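Local structure of cupin 2 conserved barrel domain protein (Planctomyces limnophilus, 4H7L) at residues Gln18-Leu22 with Ser23-Ala27; Leu73-Ala76 with Ala77-Ile81; Val28-Cys32 with Gly33-Arg37. The protein is of unknown function but has the cupin beta-barrel fold and binds a copper(II) ion. One frame throughout, in Å; residues are numbered along the deposited sequence.

Contact 1. Residues Gln18-Leu22 with Ser23-Ala27; sequences QMISL and SEIEA
Ser21 and Glu24 stand across a tight turn, their CA atoms 5.4 Å apart, where strand 18-21 ends and the chain turns a corner. The carbonyl of Ser21 holds the turn with two bonds. Glu24 N, at 3.0 Å from Ser21 O, comes down from above the carbonyl plane, while Ile25 N reaches the same oxygen at 3.2 Å nearly along the C=O axis. Both N-H groups are bent away from a straight line, by similar amounts (142° and 141°).

On the polar side, Ser21 OG lies anti to its own backbone N (chi1 176°), which turns it toward Ser23; a weak hydrogen bond from Ser23 OG, 3.2 Å long, ends on it. The aliphatic part of Glu24 flanks the same hydroxyl. Ile25 makes the apolar side: its CD1 meets Ile20 CG2 at 3.7 Å, the two side chains crossing at a slant, and lies alongside Leu22 CD2 at 4.2 Å. Strand 18-21 pairs antiparallel with a strand of the second subunit, and the arrangement is a beta turn overlapping an alpha turn, closing this strand of a sheet that runs on into that subunit.

Contact 2. Residues Leu73-Ala76 with Ala77-Ile81; sequences LDHA and AHATI
His75 precedes, and Ala79 closes, a type II beta turn from Ala76 to Ala79 that carries the chain from strand 74-75 into strand 80-83. Two hydrogen bonds meet on a single acceptor, Ala76 O. The first closes the turn: Ala79 N donates to Ala76 O over 3.0 Å, with an N-H...O angle of 150°. The second is given by a side chain, His75 ND1 reaching Ala76 O at 2.9 Å in an almost straight line. The two donors approach from opposite faces of the carbonyl plane, so the oxygen is gripped from both sides. ND1 can get there because CG sits between the backbone N and the carbonyl carbon (chi1 66°), and the oxygen lies in the plane of the imidazole, which fixes the rotation of the ring and implies that ND1 carries the proton.

Apolar contact is slight. Ala79 CB points toward Leu73-Ala76 and comes within 4.2 Å of His75 CB, and both side chains also rest on Leu90. His78 has the positive phi (73°) that a type II turn needs at its third position, and its CB is directed away from residues 73-76. Ala79 CB packs against the shared acceptor, 3.2 Å from Ala76 O.

Contact 3. Residues Val28-Cys32 with Gly33-Arg37; sequences VACPC and GWAQR
Val28-Cys30 and Gly33-Arg37 form a beta hairpin, joined by a type I turn from Cys30 to Gly33. Val28 and Ala35 make a hydrogen-bonded pair with two nearly straight bonds, Val28 N to Ala35 O at 2.8 Å and Ala35 N to Val28 O at 2.7 Å. Nearer the turn, Cys30 N gives to Gly33 O at 2.8 Å, and Gly33 N returns to Cys30 O at 2.9 Å. At Gly33 (phi 151°) a CB would run into Cys32 O.

Between these pairs, Ala29 and Trp34 face each other without hydrogen bonds. Ala29 CB sits over the Trp34 six-membered ring, 4.2 Å from its centroid, a CH-pi contact. The opposite face of the hairpin carries Val28, Cys30 and Ala35. Cys30 SG touches Ala35 CB at 3.9 Å. The Arg37 chain, extended from CG to NE (chi2 -164°, chi3 171°), carries its guanidinium back over this face: NH1 lies 3.6 Å from Val28 CG1, NH2 runs close to Cys30 CB, and Ala35 CB lies under one face. The Cys32 side chain lies about 8 Å from the bound copper ion, and with strand 33-38 paired to strand 48-54 the whole is an antiparallel hairpin at the margin of the cupin barrel.

From the N terminus the chain meets contact 1 first, then contact 3, then contact 2; each closes its own short loop, and none nests within or crosses another. The turn of contact 1 ends strand 18-21, which extends a sheet of the second subunit, and leads straight into the hairpin of contact 3. These two touch: Gln36 NE2 reaches back to Ile25 O, with a weaker bond to Ser23 O, tying the loop to strand 33-38. Contact 2 stands apart, about 10 Å from contact 3 at the nearest atoms; it connects strand 74-75, on the same large sheet as the hairpin, to strand 80-83 of the smaller sheet. Contacts 1 and 2 both touch the second subunit.

Contact 1. Residues Gln18-Leu22 with Ser23-Ala27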
loop_
_atom_site.group_PDB
_atom_site.type_symbol
_atom_site.label_atom_id
_atom_site.label_comp_id
_atom_site.label_asym_id
_atom_site.label_seq_id
_atom_site.Cartn_x
_atom_site.Cartn_y
_atom_site.Cartn_z
ATOM N N GLN B 18 -15.348 -0.394 0.736
ATOM C CA GLN B 18 -15.324 -0.665 -0.693
ATOM C C GLN B 18 -14.422 -1.849 -0.973
ATOM O O GLN B 18 -13.469 -2.110 -0.239
ATOM C CB GLN B 18 -14.836 0.552 -1.476
ATOM C CG GLN B 18 -15.719 1.778 -1.343
ATOM C CD GLN B 18 -15.041 3.029 -1.863
ATOM O OE1 GLN B 18 -14.813 3.169 -3.064
ATOM N NE2 GLN B 18 -14.699 3.941 -0.956
HETATM N N MSE B 19 -14.722 -2.554 -2.053
HETATM C CA MSE B 19 -14.010 -3.768 -2.394
HETATM C C MSE B 19 -13.720 -3.777 -3.887
HETATM O O MSE B 19 -14.635 -3.709 -4.709
HETATM C CB MSE B 19 -14.860 -4.974 -2.014
HETATM C CG MSE B 19 -14.066 -6.147 -1.500
HETATM SE SE MSE B 19 -15.219 -7.489 -0.692
HETATM C CE MSE B 19 -14.887 -8.953 -1.935
ATOM N N ILE B 20 -12.442 -3.850 -4.236
ATOM C CA ILE B 20 -12.037 -3.838 -5.631
ATOM C C ILE B 20 -10.950 -4.865 -5.864
ATOM O O ILE B 20 -10.072 -5.040 -5.026
ATOM C CB ILE B 20 -11.475 -2.469 -6.045
ATOM C CG1 ILE B 20 -12.282 -1.341 -5.396
ATOM C CG2 ILE B 20 -11.464 -2.350 -7.558
ATOM C CD1 ILE B 20 -12.083 0.012 -6.046
ATOM N N SER B 21 -11.007 -5.540 -7.004
ATOM C CA SER B 21 -9.940 -6.457 -7.382
ATOM C C SER B 21 -8.952 -5.744 -8.290
ATOM O O SER B 21 -9.255 -5.463 -9.448
ATOM C CB SER B 21 -10.497 -7.695 -8.084
ATOM O OG SER B 21 -9.436 -8.527 -8.518
ATOM N N LEU B 22 -7.770 -5.456 -7.756
ATOM C CA LEU B 22 -6.764 -4.693 -8.483
ATOM C C LEU B 22 -6.406 -5.352 -9.808
ATOM O O LEU B 22 -6.163 -4.671 -10.806
ATOM C CB LEU B 22 -5.510 -4.528 -7.622
ATOM C CG LEU B 22 -5.706 -3.672 -6.371
ATOM C CD1 LEU B 22 -4.458 -3.700 -5.522
ATOM C CD2 LEU B 22 -6.066 -2.243 -6.742
ATOM N N SER B 23 -6.386 -6.681 -9.814
ATOM C CA SER B 23 -5.988 -7.434 -10.996
ATOM C C SER B 23 -7.039 -7.394 -12.105
ATOM O O SER B 23 -6.712 -7.579 -13.276
ATOM C CB SER B 23 -5.680 -8.885 -10.620
ATOM O OG SER B 23 -6.601 -9.368 -9.662
ATOM N N GLU B 24 -8.294 -7.147 -11.744
ATOM C CA GLU B 24 -9.370 -7.128 -12.733
ATOM C C GLU B 24 -9.664 -5.728 -13.269
ATOM O O GLU B 24 -10.289 -5.583 -14.319
ATOM C CB GLU B 24 -10.645 -7.744 -12.157
ATOM C CG GLU B 24 -10.568 -9.254 -11.977
ATOM C CD GLU B 24 -11.933 -9.886 -11.765
ATOM O OE1 GLU B 24 -12.568 -10.290 -12.766
ATOM O OE2 GLU B 24 -12.370 -9.980 -10.596
ATOM N N ILE B 25 -9.220 -4.701 -12.554
ATOM C CA ILE B 25 -9.374 -3.330 -13.030
ATOM C C ILE B 25 -8.801 -3.190 -14.439
ATOM O O ILE B 25 -7.771 -3.783 -14.762
ATOM C CB ILE B 25 -8.652 -2.334 -12.103
ATOM C CG1 ILE B 25 -9.439 -2.149 -10.805
ATOM C CG2 ILE B 25 -8.470 -0.989 -12.798
ATOM C CD1 ILE B 25 -8.732 -1.277 -9.789
ATOM N N GLU B 26 -9.471 -2.406 -15.277
ATOM C CA GLU B 26 -8.959 -2.120 -16.611
ATOM C C GLU B 26 -7.614 -1.418 -16.481
ATOM O O GLU B 26 -7.518 -0.359 -15.862
ATOM C CB GLU B 26 -9.938 -1.238 -17.386
ATOM C CG GLU B 26 -9.587 -1.054 -18.860
ATOM C CD GLU B 26 -10.103 -2.182 -19.734
ATOM O OE1 GLU B 26 -9.696 -3.342 -19.511
ATOM O OE2 GLU B 26 -10.919 -1.911 -20.643
ATOM N N ALA B 27 -6.576 -2.012 -17.061
ATOM C CA ALA B 27 -5.228 -1.459 -16.972
ATOM C C ALA B 27 -5.047 -0.288 -17.931
ATOM O O ALA B 27 -5.505 -0.328 -19.071
ATOM C CB ALA B 27 -4.200 -2.537 -17.259
#

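Contact 2. Residues Leu73-Ala76 with Ala77-Ile81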
loop_
_atom_site.group_PDB
_atom_site.type_symbol
_atom_site.label_atom_id
_atom_site.label_comp_id
_atom_site.label_asym_id
_atom_site.label_seq_id
_atom_site.Cartn_x
_atom_site.Cartn_y
_atom_site.Cartn_z
ATOM N N LEU B 73 6.556 -6.050 -5.170
ATOM C CA LEU B 73 6.005 -7.398 -5.074
ATOM C C LEU B 73 6.877 -8.406 -5.822
ATOM O O LEU B 73 7.066 -9.535 -5.369
ATOM C CB LEU B 73 4.570 -7.432 -5.606
ATOM C CG LEU B 73 3.576 -6.537 -4.857
ATOM C CD1 LEU B 73 2.150 -6.863 -5.265
ATOM C CD2 LEU B 73 3.737 -6.661 -3.349
ATOM N N ASP B 74 7.401 -7.998 -6.971
ATOM C CA ASP B 74 8.410 -8.789 -7.666
ATOM C C ASP B 74 9.272 -7.865 -8.512
ATOM O O ASP B 74 8.950 -6.691 -8.684
ATOM C CB ASP B 74 7.771 -9.886 -8.526
ATOM C CG ASP B 74 6.985 -9.332 -9.701
ATOM O OD1 ASP B 74 5.835 -9.778 -9.907
ATOM O OD2 ASP B 74 7.517 -8.469 -10.433
ATOM N N HIS B 75 10.371 -8.391 -9.033
ATOM C CA HIS B 75 11.286 -7.580 -9.815
ATOM C C HIS B 75 12.234 -8.453 -10.613
ATOM O O HIS B 75 12.484 -9.603 -10.256
ATOM C CB HIS B 75 12.090 -6.665 -8.894
ATOM C CG HIS B 75 13.013 -7.403 -7.976
ATOM N ND1 HIS B 75 14.262 -7.834 -8.369
ATOM C CD2 HIS B 75 12.870 -7.793 -6.688
ATOM C CE1 HIS B 75 14.849 -8.453 -7.361
ATOM N NE2 HIS B 75 14.024 -8.443 -6.329
ATOM N N ALA B 76 12.751 -7.897 -11.703
ATOM C CA ALA B 76 13.792 -8.554 -12.477
ATOM C C ALA B 76 15.117 -8.350 -11.760
ATOM O O ALA B 76 15.304 -7.353 -11.061
ATOM C CB ALA B 76 13.855 -7.972 -13.876
ATOM N N ALA B 77 16.031 -9.299 -11.919
ATOM C CA ALA B 77 17.353 -9.176 -11.322
ATOM C C ALA B 77 17.981 -7.846 -11.730
ATOM O O ALA B 77 17.856 -7.420 -12.877
ATOM C CB ALA B 77 18.238 -10.340 -11.747
ATOM N N HIS B 78 18.639 -7.193 -10.778
ATOM C CA HIS B 78 19.342 -5.931 -11.019
ATOM C C HIS B 78 18.419 -4.735 -11.206
ATOM O O HIS B 78 18.882 -3.646 -11.540
ATOM C CB HIS B 78 20.258 -6.031 -12.238
ATOM C CG HIS B 78 21.214 -7.178 -12.185
ATOM N ND1 HIS B 78 21.219 -8.190 -13.122
ATOM C CD2 HIS B 78 22.200 -7.475 -11.306
ATOM C CE1 HIS B 78 22.166 -9.059 -12.823
ATOM N NE2 HIS B 78 22.776 -8.649 -11.724
ATOM N N ALA B 79 17.120 -4.919 -11.000
ATOM C CA ALA B 79 16.211 -3.787 -11.069
ATOM C C ALA B 79 16.537 -2.880 -9.895
ATOM O O ALA B 79 16.859 -3.356 -8.809
ATOM C CB ALA B 79 14.770 -4.242 -11.013
ATOM N N THR B 80 16.480 -1.572 -10.118
ATOM C CA THR B 80 16.783 -0.618 -9.063
ATOM C C THR B 80 15.742 0.482 -8.997
ATOM O O THR B 80 14.854 0.577 -9.843
ATOM C CB THR B 80 18.152 0.051 -9.283
ATOM O OG1 THR B 80 18.103 0.866 -10.460
ATOM C CG2 THR B 80 19.244 -0.993 -9.436
ATOM N N ILE B 81 15.867 1.315 -7.975
ATOM C CA ILE B 81 15.078 2.527 -7.874
ATOM C C ILE B 81 16.062 3.672 -7.727
ATOM O O ILE B 81 17.082 3.534 -7.054
ATOM C CB ILE B 81 14.114 2.484 -6.675
ATOM C CG1 ILE B 81 13.237 3.734 -6.651
ATOM C CG2 ILE B 81 14.883 2.355 -5.371
ATOM C CD1 ILE B 81 11.956 3.552 -5.880
#

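Contact 3. Residues Val28-Cys32 with Gly33-Arg37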
loop_
_atom_site.group_PDB
_atom_site.type_symbol
_atom_site.label_atom_id
_atom_site.label_comp_id
_atom_site.label_asym_id
_atom_site.label_seq_id
_atom_site.Cartn_x
_atom_site.Cartn_y
_atom_site.Cartn_z
ATOM N N VAL B 28 -4.373 0.752 -17.458
ATOM C CA VAL B 28 -4.128 1.943 -18.259
ATOM C C VAL B 28 -2.637 2.142 -18.467
ATOM O O VAL B 28 -1.835 1.876 -17.575
ATOM C CB VAL B 28 -4.703 3.200 -17.582
ATOM C CG1 VAL B 28 -4.007 4.453 -18.093
ATOM C CG2 VAL B 28 -6.203 3.281 -17.811
ATOM N N ALA B 29 -2.271 2.618 -19.650
ATOM C CA ALA B 29 -0.874 2.875 -19.963
ATOM C C ALA B 29 -0.360 4.101 -19.216
ATOM O O ALA B 29 -1.035 5.128 -19.140
ATOM C CB ALA B 29 -0.696 3.058 -21.462
ATOM N N CYS B 30 0.838 3.974 -18.659
ATOM C CA CYS B 30 1.539 5.091 -18.042
ATOM C C CYS B 30 2.985 5.041 -18.524
ATOM O O CYS B 30 3.402 4.048 -19.121
ATOM C CB CYS B 30 1.458 5.002 -16.519
ATOM S SG CYS B 30 1.945 3.403 -15.858
ATOM N N PRO B 31 3.756 6.111 -18.281
ATOM C CA PRO B 31 5.083 6.187 -18.904
ATOM C C PRO B 31 5.990 5.006 -18.566
ATOM O O PRO B 31 6.839 4.649 -19.384
ATOM C CB PRO B 31 5.664 7.486 -18.335
ATOM C CG PRO B 31 4.479 8.288 -17.936
ATOM C CD PRO B 31 3.476 7.290 -17.446
ATOM N N CYS B 32 5.810 4.409 -17.394
ATOM C CA CYS B 32 6.676 3.316 -16.965
ATOM C C CYS B 32 6.079 1.937 -17.253
ATOM O O CYS B 32 6.723 0.919 -16.999
ATOM C CB CYS B 32 6.981 3.442 -15.474
ATOM S SG CYS B 32 5.524 3.282 -14.420
ATOM N N GLY B 33 4.856 1.897 -17.778
ATOM C CA GLY B 33 4.216 0.631 -18.099
ATOM C C GLY B 33 2.700 0.665 -18.005
ATOM O O GLY B 33 2.044 1.434 -18.706
ATOM N N TRP B 34 2.142 -0.174 -17.136
ATOM C CA TRP B 34 0.692 -0.282 -16.996
ATOM C C TRP B 34 0.250 -0.122 -15.545
ATOM O O TRP B 34 0.838 -0.710 -14.639
ATOM C CB TRP B 34 0.211 -1.631 -17.531
ATOM C CG TRP B 34 0.538 -1.836 -18.970
ATOM C CD1 TRP B 34 1.652 -2.431 -19.480
ATOM C CD2 TRP B 34 -0.255 -1.437 -20.092
ATOM N NE1 TRP B 34 1.603 -2.430 -20.851
ATOM C CE2 TRP B 34 0.441 -1.826 -21.253
ATOM C CE3 TRP B 34 -1.487 -0.791 -20.228
ATOM C CZ2 TRP B 34 -0.055 -1.591 -22.533
ATOM C CZ3 TRP B 34 -1.976 -0.558 -21.500
ATOM C CH2 TRP B 34 -1.261 -0.958 -22.636
ATOM N N ALA B 35 -0.797 0.669 -15.336
ATOM C CA ALA B 35 -1.300 0.940 -13.994
ATOM C C ALA B 35 -2.751 0.492 -13.843
ATOM O O ALA B 35 -3.580 0.724 -14.721
ATOM C CB ALA B 35 -1.179 2.422 -13.681
ATOM N N GLN B 36 -3.049 -0.154 -12.722
ATOM C CA GLN B 36 -4.420 -0.501 -12.372
ATOM C C GLN B 36 -4.779 0.250 -11.094
ATOM O O GLN B 36 -4.439 -0.173 -9.989
ATOM C CB GLN B 36 -4.569 -2.017 -12.211
ATOM C CG GLN B 36 -4.435 -2.770 -13.536
ATOM C CD GLN B 36 -4.380 -4.283 -13.377
ATOM O OE1 GLN B 36 -3.370 -4.837 -12.952
ATOM N NE2 GLN B 36 -5.464 -4.957 -13.737
ATOM N N ARG B 37 -5.463 1.376 -11.261
ATOM C CA ARG B 37 -5.613 2.356 -10.191
ATOM C C ARG B 37 -6.927 2.201 -9.430
ATOM O O ARG B 37 -7.992 2.081 -10.027
ATOM C CB ARG B 37 -5.504 3.769 -10.772
ATOM C CG ARG B 37 -4.309 3.962 -11.705
ATOM C CD ARG B 37 -4.006 5.436 -11.936
ATOM N NE ARG B 37 -2.742 5.638 -12.643
ATOM C CZ ARG B 37 -2.617 5.797 -13.961
ATOM N NH1 ARG B 37 -3.677 5.783 -14.759
ATOM N NH2 ARG B 37 -1.415 5.974 -14.490
#